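Local coordinates for protein probable dipeptidase (PDB 3B40) that probably hydrolyses dipeptides as a metal-dependent dipeptidase of the peptidase M19 (renal dipeptidase-like) family, at residues G48-V53 with K370-I375; W171-R176 with P185-G190; I133-L138 with R156-F161. The protein carries 11 engineered substitutions. All coordinates share one frame; numbering follows the deposited sequence.

Contact 1 of 3, residues G48-V53 with K370-I375; sequences GQLDLV and KDVSEI. Engineered in segment 48-53: Gly48 (natural residue Asn).
Gln49 runs its side chain past Asp371 CB to the carbonyl of Lys370, where the lead-in to helix 52-58 meets the loop before helix 375-385. The motif on the far side is an Asx turn: Asp371 OD1 accepts from both the backbone N and the OG of Ser373, so two bonds grip OD1 and tie Asp371 to Ser373. Gln49 can be traced outward atom by atom. Its CB lies 4.1 Å from Asp371 CB. CG sits anti to the carbonyl carbon (chi1 -71°) and passes 3.5 Å from Lys370 O. From there the chain runs on extended, and NE2 gives a hydrogen bond to that same Lys370 O at 3.0 Å, coming from above the carbonyl plane. The amide is also held from outside: OE1 accepts from Asn361 N and NE2 donates to Gly364 O, so the amide's rotation is set from both ends. The backbone adds a second hydrogen bond, Val372 N to Gln49 O at 3.2 Å, and both methyls of Val372 crowd round that carbonyl oxygen. The apolar side of the contact is small, with Leu50 and Val372 both also resting on Ile29 of strand 25-29. Asp51, in the N-cap position of helix 52-58, makes a salt bridge to Lys54. Across the segments, Leu50 reaches Val372 with one methyl, CD1 standing 4.1 Å from CG2.

Contact 2 of 3, residues W171-R176 with P185-G190; sequences WADSSR and PDALGG. Engineered in segment 171-176: Ala172 (natural residue Ser). Engineered in segment 185-190: Pro185 (natural residue Ala).
Asp173 sets its carboxylate against the type I beta turn Asp186-Gly189, where the backbone of a long loop between strand 160-162 and helix 193-205 folds back on itself. With CG anti to the carbonyl carbon (chi1 -61°), the two oxygens divide the work. OD1 takes Leu188 N at 2.8 Å on its syn lone pair, a fairly straight bond. OD2 takes Gly190 N at 2.9 Å, but this donor stands well above the carboxylate plane, 50° out of it. The Leu188 side chain crosses that of Asp173 obliquely: its CB lies 3.1 Å from OD1, while CD1 goes on to the backbone, 3.6 Å from Ala172 N. Apolar carbon therefore flanks the acid beside its hydrogen bonds. Ala172 is an engineered residue whose CB leads away from the turn. Asp186 brings a second carboxylate near the first, and a water lying between them donates to Asp173 OD2 and Asp186 OD1, probably easing the repulsion between like charges. Another water joins Ser174 O to Asp186 N. Ser174 OG accepts from Arg176 N in an ST turn, and Gln221 holds Gly189 O from outside. Gly190 has backbone angles suited to glycine, and its carbonyl returns the grip on the acid's own residue: Asp173 N donates to Gly190 O at 3.0 Å, with an N-H...O angle of 166°.

Contact 3 of 3, residues I133-L138 with R156-F161; sequences IVMSML and RGVRMF
Met137 and Phe161 cross obliquely in the parallel strand pairing of a beta-alpha-beta unit, strand 131-138, helix 148-155 and strand 160-162, within the TIM-barrel-type fold of this family. Met137 CG lies at the ring's edge, in its plane, 3.8 Å from Phe161 CD2. The chain then bends at chi3 (76°), and its methyl CE comes back obliquely onto the same CD2. The sulfur also stays at the edge, a Met-aromatic contact with SD 5.5 Å from the Phe161 ring centroid. Beyond this pair, Val158 reaches both methionines: CG1 touches Met137 CB, and CG2 meets Met135 CG at 3.8 Å, the Met135 and Val158 side chains crossing at about a right angle. Met135 continues past Gly157, its CB 3.3 Å from Gly157 O, and its side chain also packs on Tyr99 of helix 87-108. On the other face of the sheet, Ser136 CB sits 4.0 Å from Met160 CB. Moving outward, Gly157 ends helix 148-155 in a Schellman motif, and a water bridges Met135 N to Gly157 O. Arg156 leads away to a salt bridge with Glu96. Met137 N makes only a weak bond to Met160 O, and Met160 N is buried without a partner in the model. Arg159 NH1 donates to Val158 O from above that carbonyl's plane, and also to Ala154 O. The firm backbone link is Arg159 N to Met135 O, 2.9 Å long with an N-H...O angle of 163°.

Overall arrangement
From the N terminus, the chain first passes 48-53, whose partner 370-375 arrives 317 residues later, so contact 1 joins the start of helix 52-58 to the loop before helix 375-385 and closes a very long loop that holds both others. Within it, strand 131-138 comes next, and contact 3 closes after helix 148-155, completing one beta-alpha-beta unit of the parallel sheet. The chain then leaves strand 160-162 for the loop in which contact 2 closes a short excursion before helix 193-205. Contacts 3 and 2 therefore follow in series. They also touch, Trp171 CZ3 packing 4.0 Å from Phe161 CZ. Contacts 1 and 2 lie on opposite sides of the chain's centre, their centres about 34 Å apart.

Contact 1 of 3, residues G48-V53 with K370-I375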
# COMPACT_ATOMS: atom_id res chain seq x y z
N GLY A 48 7.34 -4.41 15.64
CA GLY A 48 6.70 -4.08 14.37
C GLY A 48 6.45 -5.30 13.52
O GLY A 48 6.70 -6.43 13.95
N GLN A 49 5.96 -5.09 12.30
CA GLN A 49 5.66 -6.20 11.43
C GLN A 49 6.80 -6.51 10.48
O GLN A 49 6.74 -7.46 9.73
CB GLN A 49 4.33 -5.95 10.72
CG GLN A 49 3.17 -6.07 11.67
CD GLN A 49 1.83 -5.65 11.05
OE1 GLN A 49 1.69 -4.54 10.57
NE2 GLN A 49 0.86 -6.54 11.10
N LEU A 50 7.85 -5.69 10.52
CA LEU A 50 9.04 -5.92 9.72
C LEU A 50 10.34 -5.66 10.53
O LEU A 50 10.53 -4.58 11.12
CB LEU A 50 9.05 -5.04 8.46
CG LEU A 50 10.38 -4.91 7.67
CD1 LEU A 50 10.85 -6.21 6.91
CD2 LEU A 50 10.41 -3.69 6.74
N ASP A 51 11.25 -6.62 10.46
CA ASP A 51 12.66 -6.42 10.89
C ASP A 51 13.51 -7.47 10.19
O ASP A 51 12.98 -8.32 9.50
CB ASP A 51 12.80 -6.49 12.41
CG ASP A 51 12.11 -7.69 13.02
OD1 ASP A 51 12.56 -8.84 12.77
OD2 ASP A 51 11.12 -7.47 13.78
N LEU A 52 14.84 -7.41 10.36
CA LEU A 52 15.70 -8.35 9.64
C LEU A 52 15.56 -9.80 10.12
O LEU A 52 15.72 -10.73 9.35
CB LEU A 52 17.15 -7.88 9.61
CG LEU A 52 17.47 -6.53 8.92
CD1 LEU A 52 18.93 -6.15 9.16
CD2 LEU A 52 17.16 -6.53 7.43
N VAL A 53 15.24 -9.97 11.40
CA VAL A 53 14.98 -11.28 11.99
C VAL A 53 13.72 -11.95 11.43
O VAL A 53 13.76 -13.11 10.97
CB VAL A 53 14.88 -11.19 13.55
CG1 VAL A 53 14.55 -12.57 14.16
CG2 VAL A 53 16.20 -10.64 14.13
N LYS A 370 0.64 -12.35 10.00
CA LYS A 370 0.60 -11.24 10.91
C LYS A 370 1.87 -10.41 10.86
O LYS A 370 1.92 -9.31 11.41
CB LYS A 370 0.31 -11.73 12.33
CG LYS A 370 1.48 -12.41 13.04
CD LYS A 370 1.04 -12.87 14.42
CE LYS A 370 1.89 -14.03 14.90
NZ LYS A 370 3.19 -13.56 15.48
N ASP A 371 2.90 -10.97 10.24
CA ASP A 371 4.14 -10.24 9.99
C ASP A 371 4.95 -10.93 8.88
O ASP A 371 4.54 -11.97 8.34
CB ASP A 371 4.92 -10.01 11.32
CG ASP A 371 5.43 -11.30 11.94
OD1 ASP A 371 5.91 -12.20 11.20
OD2 ASP A 371 5.34 -11.42 13.19
N VAL A 372 6.10 -10.36 8.52
CA VAL A 372 6.84 -10.81 7.33
C VAL A 372 7.40 -12.21 7.49
O VAL A 372 7.80 -12.83 6.50
CB VAL A 372 7.99 -9.85 6.88
CG1 VAL A 372 7.40 -8.52 6.41
CG2 VAL A 372 9.01 -9.65 8.01
N SER A 373 7.44 -12.70 8.73
CA SER A 373 8.02 -14.01 9.01
C SER A 373 7.03 -15.10 8.58
O SER A 373 7.41 -16.28 8.47
CB SER A 373 8.38 -14.16 10.50
OG SER A 373 7.26 -14.50 11.27
N GLU A 374 5.78 -14.69 8.32
CA GLU A 374 4.66 -15.64 8.02
C GLU A 374 4.25 -15.72 6.52
O GLU A 374 3.23 -16.34 6.15
CB GLU A 374 3.47 -15.33 8.94
CG GLU A 374 3.69 -15.76 10.39
CD GLU A 374 2.46 -15.66 11.29
OE1 GLU A 374 1.42 -15.07 10.92
OE2 GLU A 374 2.53 -16.21 12.42
N ILE A 375 5.06 -15.14 5.65
CA ILE A 375 4.74 -15.16 4.19
C ILE A 375 4.48 -16.56 3.61
O ILE A 375 3.67 -16.71 2.69
CB ILE A 375 5.80 -14.42 3.33
CG1 ILE A 375 7.17 -15.13 3.38
CG2 ILE A 375 5.92 -12.96 3.81
CD1 ILE A 375 8.08 -14.81 2.15

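Contact 2 of 3, residues W171-R176 with P185-G190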
# COMPACT_ATOMS: atom_id res chain seq x y z
N TRP A 171 -2.34 17.47 -6.72
CA TRP A 171 -1.99 16.70 -7.93
C TRP A 171 -3.07 15.70 -8.36
O TRP A 171 -3.27 15.46 -9.55
CB TRP A 171 -0.69 15.94 -7.67
CG TRP A 171 0.55 16.80 -7.62
CD1 TRP A 171 0.62 18.14 -7.33
CD2 TRP A 171 1.90 16.38 -7.92
NE1 TRP A 171 1.94 18.57 -7.39
CE2 TRP A 171 2.74 17.51 -7.74
CE3 TRP A 171 2.48 15.17 -8.28
CZ2 TRP A 171 4.14 17.46 -7.93
CZ3 TRP A 171 3.87 15.11 -8.46
CH2 TRP A 171 4.67 16.25 -8.29
N ALA A 172 -3.73 15.09 -7.38
CA ALA A 172 -4.68 14.02 -7.66
C ALA A 172 -5.75 13.97 -6.58
O ALA A 172 -5.44 14.16 -5.39
CB ALA A 172 -3.93 12.68 -7.68
N ASP A 173 -6.99 13.66 -6.98
CA ASP A 173 -8.08 13.34 -6.03
C ASP A 173 -7.87 11.96 -5.40
O ASP A 173 -7.42 11.02 -6.06
CB ASP A 173 -9.46 13.34 -6.69
CG ASP A 173 -9.86 14.69 -7.30
OD1 ASP A 173 -9.38 15.76 -6.84
OD2 ASP A 173 -10.66 14.68 -8.26
N SER A 174 -8.28 11.82 -4.14
CA SER A 174 -8.15 10.54 -3.47
C SER A 174 -9.46 9.75 -3.60
O SER A 174 -10.52 10.32 -3.81
CB SER A 174 -7.78 10.77 -2.00
OG SER A 174 -7.83 9.55 -1.26
N SER A 175 -9.39 8.43 -3.48
CA SER A 175 -10.60 7.63 -3.35
C SER A 175 -11.24 7.83 -1.97
O SER A 175 -12.41 7.48 -1.74
CB SER A 175 -10.28 6.15 -3.60
OG SER A 175 -9.39 5.60 -2.62
N ARG A 176 -10.48 8.41 -1.04
CA ARG A 176 -10.95 8.62 0.34
C ARG A 176 -10.74 10.06 0.74
O ARG A 176 -9.80 10.36 1.51
CB ARG A 176 -10.23 7.68 1.30
CG ARG A 176 -10.73 6.23 1.20
CD ARG A 176 -10.04 5.37 2.25
NE ARG A 176 -8.63 5.14 1.93
CZ ARG A 176 -7.81 4.36 2.65
NH1 ARG A 176 -6.53 4.21 2.28
NH2 ARG A 176 -8.27 3.74 3.74
N PRO A 185 -15.43 15.33 -2.70
CA PRO A 185 -15.15 14.19 -3.58
C PRO A 185 -14.84 14.66 -5.00
O PRO A 185 -15.48 15.59 -5.51
CB PRO A 185 -16.46 13.38 -3.54
CG PRO A 185 -17.49 14.36 -3.08
CD PRO A 185 -16.79 15.26 -2.13
N ASP A 186 -13.85 14.03 -5.63
CA ASP A 186 -13.49 14.35 -7.00
C ASP A 186 -13.28 15.86 -7.27
O ASP A 186 -13.64 16.32 -8.32
CB ASP A 186 -14.53 13.79 -7.98
CG ASP A 186 -14.79 12.30 -7.78
OD1 ASP A 186 -13.83 11.50 -7.87
OD2 ASP A 186 -15.97 11.95 -7.55
N ALA A 187 -12.65 16.58 -6.34
CA ALA A 187 -12.48 18.04 -6.41
C ALA A 187 -11.82 18.52 -7.71
O ALA A 187 -12.25 19.50 -8.31
CB ALA A 187 -11.70 18.57 -5.19
N LEU A 188 -10.75 17.82 -8.10
CA LEU A 188 -10.04 18.10 -9.35
C LEU A 188 -10.68 17.54 -10.62
O LEU A 188 -10.24 17.87 -11.73
CB LEU A 188 -8.60 17.55 -9.26
CG LEU A 188 -7.71 18.21 -8.18
CD1 LEU A 188 -6.37 17.49 -8.13
CD2 LEU A 188 -7.54 19.73 -8.47
N GLY A 189 -11.63 16.62 -10.47
CA GLY A 189 -12.04 15.79 -11.62
C GLY A 189 -11.03 14.71 -12.05
O GLY A 189 -11.05 14.24 -13.19
N GLY A 190 -10.17 14.30 -11.12
CA GLY A 190 -9.14 13.28 -11.41
C GLY A 190 -7.78 13.87 -11.07
O GLY A 190 -7.50 14.10 -9.89
O HOH W 1 -11.57 12.22 -9.03
O HOH W 2 -11.93 12.75 -4.19

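Contact 3 of 3, residues I133-L138 with R156-F161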
# COMPACT_ATOMS: atom_id res chain seq x y z
N ILE A 133 15.58 -3.53 -0.33
CA ILE A 133 14.62 -2.43 -0.21
C ILE A 133 14.37 -1.82 -1.57
O ILE A 133 15.32 -1.49 -2.30
CB ILE A 133 15.16 -1.34 0.73
CG1 ILE A 133 15.19 -1.84 2.17
CG2 ILE A 133 14.33 -0.02 0.59
CD1 ILE A 133 15.97 -0.92 3.12
N VAL A 134 13.10 -1.68 -1.93
CA VAL A 134 12.72 -0.87 -3.07
C VAL A 134 12.17 0.43 -2.48
O VAL A 134 11.23 0.41 -1.68
CB VAL A 134 11.67 -1.58 -3.97
CG1 VAL A 134 11.11 -0.59 -5.01
CG2 VAL A 134 12.30 -2.81 -4.63
N MET A 135 12.83 1.55 -2.79
CA MET A 135 12.50 2.82 -2.18
C MET A 135 11.33 3.34 -2.97
O MET A 135 11.45 3.59 -4.17
CB MET A 135 13.63 3.84 -2.31
CG MET A 135 13.32 5.18 -1.61
SD MET A 135 14.72 6.39 -1.55
CE MET A 135 15.85 5.46 -0.49
N SER A 136 10.19 3.49 -2.31
CA SER A 136 9.00 4.01 -3.00
C SER A 136 8.66 5.35 -2.36
O SER A 136 9.38 5.79 -1.46
CB SER A 136 7.84 3.02 -2.93
OG SER A 136 7.58 2.62 -1.59
N MET A 137 7.61 6.00 -2.84
CA MET A 137 7.16 7.28 -2.32
C MET A 137 5.65 7.21 -2.50
O MET A 137 5.18 6.77 -3.55
CB MET A 137 7.78 8.43 -3.14
CG MET A 137 7.42 9.84 -2.68
SD MET A 137 8.61 11.16 -3.06
CE MET A 137 8.29 11.38 -4.77
N LEU A 138 4.90 7.61 -1.48
CA LEU A 138 3.45 7.63 -1.60
C LEU A 138 2.98 8.96 -1.07
O LEU A 138 3.39 9.38 0.01
CB LEU A 138 2.81 6.44 -0.85
CG LEU A 138 1.28 6.22 -0.90
CD1 LEU A 138 0.83 5.79 -2.29
CD2 LEU A 138 0.87 5.14 0.11
N ARG A 156 17.75 10.40 -5.74
CA ARG A 156 18.05 9.86 -4.42
C ARG A 156 17.68 8.37 -4.23
O ARG A 156 18.01 7.77 -3.21
CB ARG A 156 17.39 10.76 -3.35
CG ARG A 156 17.92 12.19 -3.45
CD ARG A 156 17.15 13.17 -2.58
NE ARG A 156 17.52 13.00 -1.18
CZ ARG A 156 16.85 13.49 -0.15
NH1 ARG A 156 15.74 14.19 -0.35
NH2 ARG A 156 17.28 13.27 1.09
N GLY A 157 17.03 7.75 -5.22
CA GLY A 157 16.69 6.33 -5.09
C GLY A 157 15.24 5.90 -5.21
O GLY A 157 14.94 4.69 -5.26
N VAL A 158 14.32 6.85 -5.31
CA VAL A 158 12.91 6.48 -5.43
C VAL A 158 12.64 5.80 -6.79
O VAL A 158 13.09 6.28 -7.83
CB VAL A 158 11.97 7.70 -5.18
CG1 VAL A 158 10.53 7.43 -5.69
CG2 VAL A 158 11.97 8.06 -3.71
N ARG A 159 11.95 4.67 -6.78
CA ARG A 159 11.70 3.92 -8.01
C ARG A 159 10.22 3.67 -8.32
O ARG A 159 9.89 3.12 -9.39
CB ARG A 159 12.51 2.62 -7.99
CG ARG A 159 14.02 2.82 -8.17
CD ARG A 159 14.36 3.42 -9.52
NE ARG A 159 15.77 3.78 -9.64
CZ ARG A 159 16.34 4.93 -9.29
NH1 ARG A 159 15.65 5.93 -8.73
NH2 ARG A 159 17.64 5.08 -9.49
N MET A 160 9.33 4.12 -7.42
CA MET A 160 7.88 3.97 -7.57
C MET A 160 7.27 5.16 -6.84
O MET A 160 7.77 5.54 -5.79
CB MET A 160 7.38 2.64 -6.93
CG MET A 160 5.83 2.34 -7.07
SD MET A 160 5.16 0.64 -6.75
CE MET A 160 5.63 0.33 -5.04
N PHE A 161 6.22 5.76 -7.42
CA PHE A 161 5.53 6.93 -6.87
C PHE A 161 4.01 6.75 -6.97
O PHE A 161 3.45 6.47 -8.07
CB PHE A 161 5.96 8.22 -7.62
CG PHE A 161 5.25 9.47 -7.16
CD1 PHE A 161 4.20 10.02 -7.90
CD2 PHE A 161 5.61 10.10 -5.98
CE1 PHE A 161 3.53 11.19 -7.46
CE2 PHE A 161 4.94 11.26 -5.55
CZ PHE A 161 3.91 11.79 -6.27
O HOH W 3 14.66 1.93 -5.01